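Local structure of catalase (Corynebacterium glutamicum atcc 13032, 4B7F) at the interface of chains A and B. The protein catalyses the breakdown of hydrogen peroxide to water and oxygen as a catalase and probably works as a tetramer. Sequence-based numbering; all coordinates share one arbitrary frame. Chains: chain A/B, Catalase.

Contact 1 and contact 2 belong to one two-fold symmetric interface between chains A and B, and the centres of their C-alpha atoms lie about 26 Å apart. Both pair strand 439-441 of one chain with the segment around strand 423-424 of the other, with the chains exchanged. The antiparallel bridge of residues 441 and 423 is common to both. Contact 1 follows this pairing towards residues 420-422 and 442-443; contact 2 follows it towards residues 425, 427, 428 and 439, with residue 409 beside them. Read together, they outline how each subunit gives and receives a strand, consistent with the interlocked tetramer typical of haem catalases.

Contact 1: the interface of chains A and B. Residues chain A 440-443; chain B 420-423.
A:Arg441 and B:Gly423 form an antiparallel beta bridge between two catalase subunits, joining strand 439-441 of one chain to strand 423-424 of the other. The bridge is made by backbone bonds in both directions: A:Arg441 N donates to B:Gly423 O at 2.9 Å, and B:Gly423 N donates to A:Arg441 O over a longer 3.2 Å. This second donor lies above the carbonyl plane. A:Arg441 O also accepts from B:Tyr422 N at 2.7 Å, this donor lying nearly in line with the C=O bond. Two successive amides of chain B therefore converge on one oxygen of chain A.

A side-chain hydroxyl extends the polar contact past the bridge. A:Ala443 N donates to B:Ser421 OG at 3.0 Å, an almost straight bond with 171° at the hydrogen. The serine hydroxyl reaches it from a position beside its own backbone N and anti to its carbonyl carbon (chi1 -60°).

Water 1 adds an indirect link, lying 3.0 Å from A:Arg441 NH1, at the edge of the guanidinium and in its plane, and 3.1 Å from B:Gly423 O. The arginine chain, extended from CG to NE, runs away from this carbonyl; the turn at its end (chi4 89°) brings NH1 partly back, and the water spans the remaining gap.

Van der Waals contacts fill in beside the bonds. The tyrosine ring of B:Tyr422 presents its CD2 corner to the base of the arginine side chain, 4.0 Å from A:Arg441 CB, and A:Ala442 packs its CA near B:Ser421 CB; both contacts are apolar. The methyl CB of A:Ala443 rests against the carbonyl oxygen of B:Thr420, 3.5 Å from B:Thr420 O.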
loop_
_atom_site.group_PDB
_atom_site.type_symbol
_atom_site.label_atom_id
_atom_site.label_comp_id
_atom_site.label_asym_id
_atom_site.label_seq_id
_atom_site.Cartn_x
_atom_site.Cartn_y
_atom_site.Cartn_z
ATOM N N VAL A 440 5.391 31.101 18.310
ATOM C CA VAL A 440 6.059 30.836 19.576
ATOM C C VAL A 440 5.825 29.404 20.016
ATOM O O VAL A 440 4.934 28.729 19.505
ATOM C CB VAL A 440 5.540 31.756 20.718
ATOM C CG1 VAL A 440 5.911 33.219 20.471
ATOM C CG2 VAL A 440 4.032 31.600 20.895
ATOM N N ARG A 441 6.632 28.946 20.967
ATOM C CA ARG A 441 6.281 27.768 21.752
ATOM C C ARG A 441 6.077 28.226 23.184
ATOM O O ARG A 441 7.034 28.568 23.882
ATOM C CB ARG A 441 7.372 26.694 21.663
ATOM C CG ARG A 441 7.509 26.097 20.264
ATOM C CD ARG A 441 8.662 25.088 20.196
ATOM N NE ARG A 441 8.863 24.581 18.836
ATOM C CZ ARG A 441 9.652 25.152 17.933
ATOM N NH1 ARG A 441 10.330 26.258 18.238
ATOM N NH2 ARG A 441 9.768 24.620 16.719
ATOM N N ALA A 442 4.825 28.242 23.619
ATOM C CA ALA A 442 4.472 28.913 24.860
ATOM C C ALA A 442 3.475 28.111 25.668
ATOM O O ALA A 442 2.805 27.215 25.150
ATOM C CB ALA A 442 3.901 30.299 24.557
ATOM N N ALA A 443 3.366 28.447 26.948
ATOM C CA ALA A 443 2.353 27.836 27.792
ATOM C C ALA A 443 0.988 28.389 27.430
ATOM O O ALA A 443 0.888 29.426 26.785
ATOM C CB ALA A 443 2.653 28.109 29.218
ATOM N N THR B 420 5.640 26.508 31.429
ATOM C CA THR B 420 6.923 26.721 30.779
ATOM C C THR B 420 6.719 27.319 29.386
ATOM O O THR B 420 5.892 26.825 28.618
ATOM C CB THR B 420 7.635 25.372 30.642
ATOM O OG1 THR B 420 7.865 24.833 31.949
ATOM C CG2 THR B 420 8.957 25.501 29.877
ATOM N N SER B 421 7.461 28.377 29.057
ATOM C CA SER B 421 7.419 28.936 27.705
ATOM C C SER B 421 8.820 29.004 27.127
ATOM O O SER B 421 9.787 29.198 27.871
ATOM C CB SER B 421 6.780 30.328 27.700
ATOM O OG SER B 421 5.447 30.285 28.179
ATOM N N TYR B 422 8.925 28.839 25.808
ATOM C CA TYR B 422 10.210 28.909 25.119
ATOM C C TYR B 422 10.391 30.170 24.271
ATOM O O TYR B 422 11.522 30.542 23.946
ATOM C CB TYR B 422 10.406 27.685 24.220
ATOM C CG TYR B 422 10.442 26.356 24.941
ATOM C CD1 TYR B 422 11.016 26.237 26.207
ATOM C CD2 TYR B 422 9.905 25.216 24.354
ATOM C CE1 TYR B 422 11.059 25.011 26.863
ATOM C CE2 TYR B 422 9.942 23.983 25.004
ATOM C CZ TYR B 422 10.517 23.889 26.251
ATOM O OH TYR B 422 10.551 22.665 26.884
ATOM N N GLY B 423 9.293 30.808 23.881
ATOM C CA GLY B 423 9.390 32.043 23.115
ATOM C C GLY B 423 9.351 31.853 21.606
ATOM O O GLY B 423 8.781 30.886 21.117
HETATM O O HOH W 1 10.293 28.203 20.501
#

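Contact 2: the interface of chains A and B. Residues chain A 409, 423, 425, 427-428; chain B 439-441.
B:Arg441 and A:Asp427 make an end-on salt bridge across the subunit boundary of this catalase. Each terminal guanidinium nitrogen takes one carboxylate oxygen: NH1 of B:Arg441 donates to OD1 of A:Asp427 at 2.9 Å, and NH2 of B:Arg441 donates to OD2 of A:Asp427 at 2.8 Å. Both oxygens use their syn lone pairs, and the carboxylate and guanidinium planes are 24° apart, so the two groups lie nearly coplanar, end to end. The two side chains come from opposite directions. The arginine is extended from CG to NE, and its last torsion (chi4 85°) turns the guanidinium across that chain. On the aspartate, CG sits between the backbone N and the carbonyl carbon (chi1 55°), and this torsion, with chi2, points the carboxylate at the arginine with both oxygens facing NH1 and NH2. Two bonds between the same two groups should restrict rotation of both.

Water 2, the two-fold counterpart of the water in contact 1, lies 3.0 Å from B:Arg441 NH1 and 2.9 Å from A:Gly423 O, coupling the charged pair to the nearby backbone.

Backbone pairing supplies the base of the site. The antiparallel bridge of B:Arg441 with A:Gly423 repeats that of contact 1 with the chains exchanged. Further along, A:Ala425 N donates to B:Leu439 O at 2.8 Å, a nearly straight bond (172° at the hydrogen) with the donor above the carbonyl plane.

Apolar groups flank the arginine. The methyl CB of A:Ala425 is 3.4 Å from B:Arg441 NH1. A:Leu409 crosses the arginine chain at about a right angle, touching CD with its CD1 branch. A:Ile428 offers CD1 towards NH2, while its CG2 meets the CD2 branch of B:Leu439, the two side chains again crossing steeply.

Combining strand pairing with a buttressed ion pair, the site fastens two subunits together and probably contributes to the stability of the catalase tetramer.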
loop_
_atom_site.group_PDB
_atom_site.type_symbol
_atom_site.label_atom_id
_atom_site.label_comp_id
_atom_site.label_asym_id
_atom_site.label_seq_id
_atom_site.Cartn_x
_atom_site.Cartn_y
_atom_site.Cartn_z
ATOM N N LEU A 409 -17.531 31.381 -0.569
ATOM C CA LEU A 409 -16.989 32.738 -0.517
ATOM C C LEU A 409 -16.487 33.232 -1.878
ATOM O O LEU A 409 -16.383 34.456 -2.105
ATOM C CB LEU A 409 -15.862 32.840 0.511
ATOM C CG LEU A 409 -16.204 32.468 1.954
ATOM C CD1 LEU A 409 -14.938 32.415 2.810
ATOM C CD2 LEU A 409 -17.156 33.490 2.513
ATOM N N GLY A 423 -12.153 37.807 5.085
ATOM C CA GLY A 423 -12.301 38.102 6.503
ATOM C C GLY A 423 -12.249 36.886 7.410
ATOM O O GLY A 423 -11.731 35.829 7.024
ATOM N N ALA A 425 -12.327 33.657 9.487
ATOM C CA ALA A 425 -12.654 32.274 9.135
ATOM C C ALA A 425 -13.475 31.612 10.230
ATOM O O ALA A 425 -12.988 30.708 10.925
ATOM C CB ALA A 425 -11.367 31.470 8.885
ATOM N N ASP A 427 -15.896 29.609 10.100
ATOM C CA ASP A 427 -16.163 28.189 9.872
ATOM C C ASP A 427 -15.109 27.291 10.529
ATOM O O ASP A 427 -15.358 26.108 10.754
ATOM C CB ASP A 427 -16.208 27.890 8.378
ATOM C CG ASP A 427 -14.949 28.339 7.678
ATOM O OD1 ASP A 427 -14.766 29.563 7.538
ATOM O OD2 ASP A 427 -14.134 27.475 7.289
ATOM N N ILE A 428 -13.933 27.847 10.818
ATOM C CA ILE A 428 -12.940 27.119 11.596
ATOM C C ILE A 428 -13.234 27.388 13.066
ATOM O O ILE A 428 -13.599 26.471 13.800
ATOM C CB ILE A 428 -11.487 27.502 11.207
ATOM C CG1 ILE A 428 -11.269 27.253 9.710
ATOM C CG2 ILE A 428 -10.479 26.704 12.035
ATOM C CD1 ILE A 428 -9.930 27.777 9.150
ATOM N N LEU B 439 -7.860 34.575 12.709
ATOM C CA LEU B 439 -7.805 33.616 11.608
ATOM C C LEU B 439 -8.662 34.181 10.494
ATOM O O LEU B 439 -9.864 34.428 10.675
ATOM C CB LEU B 439 -8.337 32.236 12.008
ATOM C CG LEU B 439 -7.480 31.260 12.813
ATOM C CD1 LEU B 439 -7.518 31.621 14.281
ATOM C CD2 LEU B 439 -7.995 29.842 12.631
ATOM N N VAL B 440 -8.048 34.390 9.334
ATOM C CA VAL B 440 -8.732 35.030 8.226
ATOM C C VAL B 440 -8.367 34.346 6.920
ATOM O O VAL B 440 -7.397 33.588 6.858
ATOM C CB VAL B 440 -8.315 36.517 8.122
ATOM C CG1 VAL B 440 -8.854 37.331 9.304
ATOM C CG2 VAL B 440 -6.793 36.626 8.045
ATOM N N ARG B 441 -9.167 34.599 5.889
ATOM C CA ARG B 441 -8.768 34.357 4.513
ATOM C C ARG B 441 -8.669 35.749 3.906
ATOM O O ARG B 441 -9.690 36.400 3.657
ATOM C CB ARG B 441 -9.812 33.510 3.773
ATOM C CG ARG B 441 -9.975 32.100 4.361
ATOM C CD ARG B 441 -11.019 31.269 3.623
ATOM N NE ARG B 441 -11.164 29.934 4.222
ATOM C CZ ARG B 441 -11.942 29.647 5.267
ATOM N NH1 ARG B 441 -12.681 30.590 5.837
ATOM N NH2 ARG B 441 -11.996 28.403 5.739
HETATM O O HOH W 2 -12.870 33.610 5.579
#